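Local coordinates for coenzyme A transferase (Yersinia pestis, PDB 3QLI), which probably transfers coenzyme A between acyl-CoA thioesters and small carboxylic acids such as acetate, at residues 71-76 against 137-142; 223-228 against 246-251; 280-283 against 287-290. One frame throughout, in Å; residues are numbered along the deposited sequence.

Contact 1: 71-76 against 137-142; sequences RVYYFE and EEIGID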
loop_
_atom_site.group_PDB
_atom_site.type_symbol
_atom_site.label_atom_id
_atom_site.label_comp_id
_atom_site.label_asym_id
_atom_site.label_seq_id
_atom_site.Cartn_x
_atom_site.Cartn_y
_atom_site.Cartn_z
ATOM N N ARG A 71 10.356 -23.381 -15.138
ATOM C CA ARG A 71 10.302 -22.254 -14.219
ATOM C C ARG A 71 9.567 -22.711 -12.973
ATOM O O ARG A 71 8.501 -23.316 -13.072
ATOM C CB ARG A 71 9.552 -21.093 -14.847
ATOM C CG ARG A 71 10.268 -20.422 -15.999
ATOM C CD ARG A 71 9.514 -19.163 -16.395
ATOM N NE ARG A 71 10.167 -18.452 -17.489
ATOM C CZ ARG A 71 9.766 -17.272 -17.943
ATOM N NH1 ARG A 71 8.709 -16.675 -17.400
ATOM N NH2 ARG A 71 10.419 -16.689 -18.942
ATOM N N VAL A 72 10.131 -22.433 -11.800
ATOM C CA VAL A 72 9.444 -22.749 -10.555
ATOM C C VAL A 72 9.134 -21.454 -9.826
ATOM O O VAL A 72 10.052 -20.703 -9.436
ATOM C CB VAL A 72 10.280 -23.689 -9.656
ATOM C CG1 VAL A 72 9.536 -23.973 -8.331
ATOM C CG2 VAL A 72 10.596 -24.985 -10.401
ATOM N N TYR A 73 7.835 -21.189 -9.666
ATOM C CA TYR A 73 7.334 -19.991 -9.003
ATOM C C TYR A 73 6.916 -20.364 -7.572
ATOM O O TYR A 73 6.102 -21.265 -7.379
ATOM C CB TYR A 73 6.120 -19.449 -9.756
ATOM C CG TYR A 73 6.411 -18.842 -11.112
ATOM C CD1 TYR A 73 6.542 -17.464 -11.261
ATOM C CD2 TYR A 73 6.517 -19.644 -12.257
ATOM C CE1 TYR A 73 6.783 -16.889 -12.521
ATOM C CE2 TYR A 73 6.768 -19.079 -13.513
ATOM C CZ TYR A 73 6.904 -17.702 -13.637
ATOM O OH TYR A 73 7.143 -17.134 -14.888
ATOM N N TYR A 74 7.446 -19.672 -6.565
ATOM C CA TYR A 74 7.238 -20.133 -5.193
ATOM C C TYR A 74 7.577 -19.063 -4.156
ATOM O O TYR A 74 8.272 -18.093 -4.473
ATOM C CB TYR A 74 8.108 -21.376 -4.940
ATOM C CG TYR A 74 9.579 -21.039 -4.961
ATOM C CD1 TYR A 74 10.288 -20.858 -3.782
ATOM C CD2 TYR A 74 10.251 -20.860 -6.163
ATOM C CE1 TYR A 74 11.633 -20.520 -3.801
ATOM C CE2 TYR A 74 11.605 -20.515 -6.195
ATOM C CZ TYR A 74 12.285 -20.344 -5.014
ATOM O OH TYR A 74 13.622 -19.989 -5.039
ATOM N N PHE A 75 7.124 -19.295 -2.922
ATOM C CA PHE A 75 7.344 -18.420 -1.771
ATOM C C PHE A 75 7.845 -19.236 -0.575
ATOM O O PHE A 75 7.588 -20.435 -0.490
ATOM C CB PHE A 75 6.019 -17.799 -1.318
ATOM C CG PHE A 75 5.507 -16.695 -2.195
ATOM C CD1 PHE A 75 5.778 -15.372 -1.894
ATOM C CD2 PHE A 75 4.708 -16.977 -3.288
ATOM C CE1 PHE A 75 5.289 -14.354 -2.684
ATOM C CE2 PHE A 75 4.217 -15.961 -4.083
ATOM C CZ PHE A 75 4.506 -14.648 -3.779
ATOM N N GLU A 76 8.531 -18.582 0.361
ATOM C CA GLU A 76 8.991 -19.244 1.590
ATOM C C GLU A 76 9.802 -20.539 1.459
ATOM O O GLU A 76 9.355 -21.602 1.881
ATOM C CB GLU A 76 7.826 -19.441 2.563
ATOM C CG GLU A 76 8.239 -19.429 4.027
ATOM C CD GLU A 76 8.974 -18.161 4.424
ATOM O OE1 GLU A 76 8.682 -17.091 3.853
ATOM O OE2 GLU A 76 9.846 -18.234 5.314
ATOM N N GLU A 137 -3.460 -16.763 -12.822
ATOM C CA GLU A 137 -3.983 -15.994 -13.950
ATOM C C GLU A 137 -2.907 -15.320 -14.802
ATOM O O GLU A 137 -2.775 -15.644 -15.965
ATOM C CB GLU A 137 -5.054 -14.993 -13.488
ATOM C CG GLU A 137 -6.330 -15.702 -13.028
ATOM C CD GLU A 137 -7.394 -14.766 -12.473
ATOM O OE1 GLU A 137 -7.375 -13.551 -12.773
ATOM O OE2 GLU A 137 -8.260 -15.264 -11.723
ATOM N N GLU A 138 -2.135 -14.393 -14.243
ATOM C CA GLU A 138 -1.117 -13.739 -15.062
ATOM C C GLU A 138 -0.005 -14.697 -15.450
ATOM O O GLU A 138 0.447 -14.706 -16.591
ATOM C CB GLU A 138 -0.526 -12.514 -14.367
ATOM C CG GLU A 138 -1.343 -11.234 -14.591
ATOM C CD GLU A 138 -2.367 -11.030 -13.500
ATOM O OE1 GLU A 138 -2.691 -12.013 -12.787
ATOM O OE2 GLU A 138 -2.855 -9.896 -13.353
ATOM N N ILE A 139 0.431 -15.509 -14.498
ATOM C CA ILE A 139 1.550 -16.412 -14.746
ATOM C C ILE A 139 1.081 -17.734 -15.330
ATOM O O ILE A 139 1.531 -18.147 -16.408
ATOM C CB ILE A 139 2.343 -16.651 -13.451
ATOM C CG1 ILE A 139 2.997 -15.335 -12.993
ATOM C CG2 ILE A 139 3.370 -17.772 -13.654
ATOM C CD1 ILE A 139 3.493 -15.357 -11.538
ATOM N N GLY A 140 0.181 -18.400 -14.617
ATOM C CA GLY A 140 -0.357 -19.666 -15.078
ATOM C C GLY A 140 0.529 -20.796 -14.591
ATOM O O GLY A 140 1.740 -20.768 -14.779
ATOM N N ILE A 141 -0.075 -21.791 -13.952
ATOM C CA ILE A 141 0.691 -22.899 -13.393
ATOM C C ILE A 141 0.273 -24.210 -14.043
ATOM O O ILE A 141 -0.902 -24.575 -14.044
ATOM C CB ILE A 141 0.517 -22.987 -11.861
ATOM C CG1 ILE A 141 1.041 -21.707 -11.189
ATOM C CG2 ILE A 141 1.192 -24.268 -11.298
ATOM C CD1 ILE A 141 2.529 -21.403 -11.443
ATOM N N ASP A 142 1.236 -24.909 -14.625
ATOM C CA ASP A 142 0.939 -26.180 -15.279
ATOM C C ASP A 142 0.912 -27.349 -14.288
ATOM O O ASP A 142 0.069 -28.242 -14.387
ATOM C CB ASP A 142 1.941 -26.414 -16.413
ATOM C CG ASP A 142 1.927 -25.276 -17.419
ATOM O OD1 ASP A 142 0.950 -25.204 -18.185
ATOM O OD2 ASP A 142 2.867 -24.446 -17.433
#
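One face of the Tyr73 ring is taken by the CG2 methyl of Ile139, which stands 3.6 Å from the ring centroid and 13° off the normal, the geometry of a CH-pi contact. The methyl is nearest to Tyr73 CZ, while the other branch of Ile139 reaches along the same ring, its CD1 lying 3.7 Å from Tyr73 CD1. Ile141 adds a looser, oblique approach, with CD1 4.4 Å from Tyr73 CB. At the hydroxyl end, Arg71 NH1 donates to Tyr73 OH over 3.0 Å; the oxygen lies 10° out of the guanidinium plane, a nearly coplanar meeting that probably helps hold the rotation of the guanidinium and the hydroxyl. Around the ring, His41 meets Tyr73 edge-to-face and Tyr97 with its plane inclined.

Strand 70-74 belongs to a six-stranded parallel sheet, between strands 94-98 and 41-44, and the contact sets the end of helix 131-139 against it, the alpha/beta layering of the N-terminal domain. With CG1 of Ile139 beside the backbone N (chi1 -65°), CG2 falls anti to that nitrogen and over the Tyr73 ring. Just beyond, Gly140 leaves helical angles with a positive phi, and the chain turns toward strand 143-148. The second subunit reaches this contact too: Arg71 NH1 also forms a salt bridge with Glu428 of that chain, and Ile139 packs on its Gly423.

Contact 2: 223-228 against 246-251; sequences SISHII and PNLVCG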
loop_
_atom_site.group_PDB
_atom_site.type_symbol
_atom_site.label_atom_id
_atom_site.label_comp_id
_atom_site.label_asym_id
_atom_site.label_seq_id
_atom_site.Cartn_x
_atom_site.Cartn_y
_atom_site.Cartn_z
ATOM N N SER A 223 13.145 -6.171 27.216
ATOM C CA SER A 223 12.504 -4.860 27.286
ATOM C C SER A 223 11.493 -4.702 26.156
ATOM O O SER A 223 10.395 -4.201 26.352
ATOM C CB SER A 223 13.536 -3.743 27.172
ATOM O OG SER A 223 12.884 -2.514 26.887
ATOM N N ILE A 224 11.890 -5.109 24.957
ATOM C CA ILE A 224 10.994 -5.013 23.814
ATOM C C ILE A 224 9.692 -5.794 24.028
ATOM O O ILE A 224 8.613 -5.289 23.743
ATOM C CB ILE A 224 11.697 -5.442 22.526
ATOM C CG1 ILE A 224 12.834 -4.455 22.218
ATOM C CG2 ILE A 224 10.669 -5.537 21.365
ATOM C CD1 ILE A 224 13.689 -4.831 20.993
ATOM N N SER A 225 9.776 -7.025 24.527
ATOM C CA SER A 225 8.559 -7.810 24.697
ATOM C C SER A 225 7.611 -7.162 25.702
ATOM O O SER A 225 6.398 -7.273 25.570
ATOM C CB SER A 225 8.870 -9.263 25.090
ATOM O OG SER A 225 9.531 -9.305 26.344
ATOM N N HIS A 226 8.152 -6.475 26.709
ATOM C CA HIS A 226 7.287 -5.789 27.671
ATOM C C HIS A 226 6.664 -4.502 27.140
ATOM O O HIS A 226 5.508 -4.204 27.438
ATOM C CB HIS A 226 7.999 -5.566 29.005
ATOM C CG HIS A 226 8.128 -6.821 29.805
ATOM N ND1 HIS A 226 9.227 -7.650 29.719
ATOM C CD2 HIS A 226 7.263 -7.432 30.651
ATOM C CE1 HIS A 226 9.054 -8.696 30.510
ATOM N NE2 HIS A 226 7.868 -8.588 31.086
ATOM N N ILE A 227 7.407 -3.749 26.339
ATOM C CA ILE A 227 6.836 -2.536 25.759
ATOM C C ILE A 227 5.703 -2.931 24.799
ATOM O O ILE A 227 4.625 -2.341 24.789
ATOM C CB ILE A 227 7.897 -1.738 25.005
ATOM C CG1 ILE A 227 8.991 -1.267 25.969
ATOM C CG2 ILE A 227 7.263 -0.553 24.269
ATOM C CD1 ILE A 227 10.298 -0.956 25.259
ATOM N N ILE A 228 5.958 -3.942 23.991
ATOM C CA ILE A 228 4.939 -4.432 23.062
ATOM C C ILE A 228 3.729 -4.936 23.827
ATOM O O ILE A 228 2.592 -4.565 23.528
ATOM C CB ILE A 228 5.492 -5.556 22.170
ATOM C CG1 ILE A 228 6.552 -4.986 21.227
ATOM C CG2 ILE A 228 4.354 -6.245 21.386
ATOM C CD1 ILE A 228 7.201 -6.013 20.332
ATOM N N PRO A 246 8.645 -12.726 19.113
ATOM C CA PRO A 246 7.230 -13.111 19.232
ATOM C C PRO A 246 6.974 -14.184 20.302
ATOM O O PRO A 246 5.997 -14.080 21.039
ATOM C CB PRO A 246 6.876 -13.636 17.827
ATOM C CG PRO A 246 8.169 -13.629 17.037
ATOM C CD PRO A 246 9.075 -12.640 17.708
ATOM N N ASN A 247 7.828 -15.199 20.394
ATOM C CA ASN A 247 7.675 -16.182 21.461
ATOM C C ASN A 247 7.689 -15.522 22.843
ATOM O O ASN A 247 6.921 -15.896 23.732
ATOM C CB ASN A 247 8.759 -17.257 21.373
ATOM C CG ASN A 247 8.542 -18.208 20.205
ATOM O OD1 ASN A 247 7.582 -18.067 19.438
ATOM N ND2 ASN A 247 9.442 -19.176 20.057
ATOM N N LEU A 248 8.565 -14.539 23.015
ATOM C CA LEU A 248 8.690 -13.841 24.295
ATOM C C LEU A 248 7.483 -12.959 24.552
ATOM O O LEU A 248 7.007 -12.848 25.685
ATOM C CB LEU A 248 9.949 -12.972 24.316
ATOM C CG LEU A 248 11.105 -13.397 25.219
ATOM C CD1 LEU A 248 11.611 -14.769 24.826
ATOM C CD2 LEU A 248 12.228 -12.372 25.155
ATOM N N VAL A 249 7.006 -12.297 23.501
ATOM C CA VAL A 249 5.803 -11.486 23.623
ATOM C C VAL A 249 4.641 -12.367 24.077
ATOM O O VAL A 249 3.956 -12.061 25.053
ATOM C CB VAL A 249 5.465 -10.788 22.293
ATOM C CG1 VAL A 249 4.106 -10.100 22.375
ATOM C CG2 VAL A 249 6.568 -9.793 21.934
ATOM N N CYS A 250 4.431 -13.478 23.374
ATOM C CA CYS A 250 3.389 -14.425 23.763
ATOM C C CYS A 250 3.553 -14.898 25.202
ATOM O O CYS A 250 2.565 -15.111 25.907
ATOM C CB CYS A 250 3.378 -15.622 22.817
ATOM S SG CYS A 250 2.841 -15.159 21.165
ATOM N N GLY A 251 4.800 -15.076 25.627
ATOM C CA GLY A 251 5.084 -15.386 27.019
ATOM C C GLY A 251 4.533 -14.325 27.960
ATOM O O GLY A 251 3.922 -14.644 28.983
#
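With chi1 at 172°, Val249 places CG1 anti to its backbone N and CG2 beside that nitrogen, which divides its two methyls between Ile228 and Ser225. Ile228 meets Val249 CG1 through its CG2, 4.0 Å away; the two side chains cross at about a right angle. The other methyl, Val249 CG2, lies 3.9 Å from Ser225 CB and equally near Ser225 CA, resting on the backbone of the facing helix. Ser225 therefore touches through carbon: its CB is also 3.9 Å from Leu248 CB. Its chi1 of 63° sets OG between N and the carbonyl carbon, where the hydroxyl hydrogen-bonds back within its own helix to the carbonyl oxygens of Tyr221 and Thr222, so a buried polar atom is satisfied locally.

The serine is small, consistent with the close approach there: the CA atoms of Ser225 and Val249 are 4.7 Å apart, and the segment axes approach to 8.7 Å, crossing at -53°. Leu248 touches Ser225 through its CB; its side chain is about 5 Å from that of Ala244, four residues earlier in the same helix and part of a coenzyme A site.

Helices 220-230 and 244-252 lie together against the mixed sheet: Val249 and Ile228 both rest on Ile335 of strand 332-337, Ile228 also meets Ile379 and Ala381 of strand 377-381, and Cys250 touches Met240 of strand 237-240.

Contact 3: 280-283 against 287-290; sequences TNQR and DRGR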
loop_
_atom_site.group_PDB
_atom_site.type_symbol
_atom_site.label_atom_id
_atom_site.label_comp_id
_atom_site.label_asym_id
_atom_site.label_seq_id
_atom_site.Cartn_x
_atom_site.Cartn_y
_atom_site.Cartn_z
ATOM N N THR A 280 -9.294 -16.924 22.798
ATOM C CA THR A 280 -10.628 -17.501 22.697
ATOM C C THR A 280 -11.338 -17.088 21.402
ATOM O O THR A 280 -12.297 -17.734 20.986
ATOM C CB THR A 280 -11.520 -17.062 23.861
ATOM O OG1 THR A 280 -11.853 -15.682 23.690
ATOM C CG2 THR A 280 -10.806 -17.242 25.186
ATOM N N ASN A 281 -10.887 -15.995 20.789
ATOM C CA ASN A 281 -11.499 -15.491 19.560
ATOM C C ASN A 281 -12.956 -15.042 19.700
ATOM O O ASN A 281 -13.651 -14.828 18.700
ATOM C CB ASN A 281 -11.383 -16.527 18.434
ATOM C CG ASN A 281 -9.954 -16.715 17.971
ATOM O OD1 ASN A 281 -9.366 -15.818 17.359
ATOM N ND2 ASN A 281 -9.385 -17.881 18.256
ATOM N N GLN A 282 -13.413 -14.886 20.936
ATOM C CA GLN A 282 -14.789 -14.488 21.189
ATOM C C GLN A 282 -15.059 -13.002 20.944
ATOM O O GLN A 282 -16.215 -12.607 20.843
ATOM C CB GLN A 282 -15.211 -14.875 22.613
ATOM C CG GLN A 282 -15.377 -16.381 22.772
ATOM C CD GLN A 282 -16.284 -16.955 21.696
ATOM O OE1 GLN A 282 -17.344 -16.398 21.403
ATOM N NE2 GLN A 282 -15.861 -18.054 21.081
ATOM N N ARG A 283 -14.008 -12.184 20.838
ATOM C CA ARG A 283 -14.200 -10.750 20.585
ATOM C C ARG A 283 -14.031 -10.363 19.114
ATOM O O ARG A 283 -14.221 -9.203 18.748
ATOM C CB ARG A 283 -13.271 -9.893 21.466
ATOM C CG ARG A 283 -13.235 -10.290 22.954
ATOM C CD ARG A 283 -14.321 -9.627 23.794
ATOM N NE ARG A 283 -14.183 -9.972 25.212
ATOM C CZ ARG A 283 -13.489 -9.260 26.105
ATOM N NH1 ARG A 283 -12.868 -8.146 25.740
ATOM N NH2 ARG A 283 -13.421 -9.660 27.375
ATOM N N ASP A 287 -14.858 -14.712 11.701
ATOM C CA ASP A 287 -14.300 -15.980 12.160
ATOM C C ASP A 287 -14.364 -16.102 13.675
ATOM O O ASP A 287 -13.430 -16.580 14.325
ATOM C CB ASP A 287 -12.858 -16.109 11.688
ATOM C CG ASP A 287 -12.718 -15.854 10.198
ATOM O OD1 ASP A 287 -13.150 -16.710 9.399
ATOM O OD2 ASP A 287 -12.192 -14.791 9.829
ATOM N N ARG A 288 -15.465 -15.648 14.255
ATOM C CA ARG A 288 -15.549 -15.671 15.704
ATOM C C ARG A 288 -15.379 -17.097 16.209
ATOM O O ARG A 288 -15.939 -18.051 15.649
ATOM C CB ARG A 288 -16.865 -15.053 16.194
ATOM C CG ARG A 288 -16.964 -14.976 17.722
ATOM C CD ARG A 288 -18.206 -14.200 18.162
ATOM N NE ARG A 288 -18.483 -14.404 19.584
ATOM C CZ ARG A 288 -19.089 -13.513 20.367
ATOM N NH1 ARG A 288 -19.478 -12.343 19.867
ATOM N NH2 ARG A 288 -19.297 -13.785 21.653
ATOM N N GLY A 289 -14.578 -17.252 17.251
ATOM C CA GLY A 289 -14.367 -18.562 17.840
ATOM C C GLY A 289 -13.221 -19.363 17.235
ATOM O O GLY A 289 -12.889 -20.436 17.731
ATOM N N ARG A 290 -12.608 -18.867 16.165
ATOM C CA ARG A 290 -11.549 -19.648 15.517
ATOM C C ARG A 290 -10.313 -18.809 15.206
ATOM O O ARG A 290 -10.423 -17.639 14.848
ATOM C CB ARG A 290 -12.070 -20.387 14.274
ATOM C CG ARG A 290 -12.473 -19.492 13.134
ATOM C CD ARG A 290 -13.336 -20.215 12.101
ATOM N NE ARG A 290 -13.804 -19.277 11.074
ATOM C CZ ARG A 290 -14.745 -19.550 10.178
ATOM N NH1 ARG A 290 -15.333 -20.745 10.158
ATOM N NH2 ARG A 290 -15.100 -18.623 9.302
#
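Thr280 approaches Gly289 through its carbonyl, the oxygen lying 3.9 Å from Gly289 CA, while its hydroxyl OG1 accepts from Gln282 N (3.3 Å), closing an ST turn; the same OG1 is hydrogen-bonded to Asp258. Asn281, with a positive phi, supplies the backbone link: Gly289 N donates to Asn281 O at 3.0 Å along a fairly straight 164° N-H...O line, although the donor stands well above the carbonyl plane. The Asn281 side chain lies against the backbone of Arg290, CB being 3.5 Å from Arg290 N. The amide ends bind elsewhere, OD1 receiving Ile261 N and ND2 pairing with Ser291 OG.

Gln282 carries the main side-chain bond. A bend at chi2 (-52°) brings its amide back toward the second segment, where OE1 is gripped side-on by two nitrogens of Arg288, NE at 2.9 Å and NH2 at 3.3 Å, with the oxygen near the guanidinium plane and the two flat groups 61° apart. The backbone O of Gln282 lies 3.0 Å above the Arg288 guanidinium plane, over its centre, so the guanidinium is met at both edge and face. Gln282 NE2 rests 3.6 Å from Gly289 CA.

On the second segment, residues 287-290 form a type II beta turn, closed by Arg290 N to Asp287 O, with glycine at the third position and a salt bridge between Arg290 and Asp287. The whole is a compact surface connection leading from helix 268-276 to strand 291-293, an ST turn and a type II beta turn joined by one backbone bond and a glutamine-arginine pair.

Overall arrangement
The three contacts follow one another in series along the chain, each closing before the next opens. Contact 1 belongs to the N-terminal parallel sheet and helix 131-139; contact 2 sets helices 220-230 and 244-252 on the mixed sheet, on the opposite side of the chain's centre, 36 Å away between centres. Contact 3 lies in the surface loop that follows helix 268-276, its centre 23 Å from that of contact 2 and 34 Å from contact 1. It is bonded to strand 260-261, at the edge of the sheet that carries contact 2. Contact 1 thus belongs to the N-terminal alpha/beta half, contacts 2 and 3 to the half built on the mixed sheet.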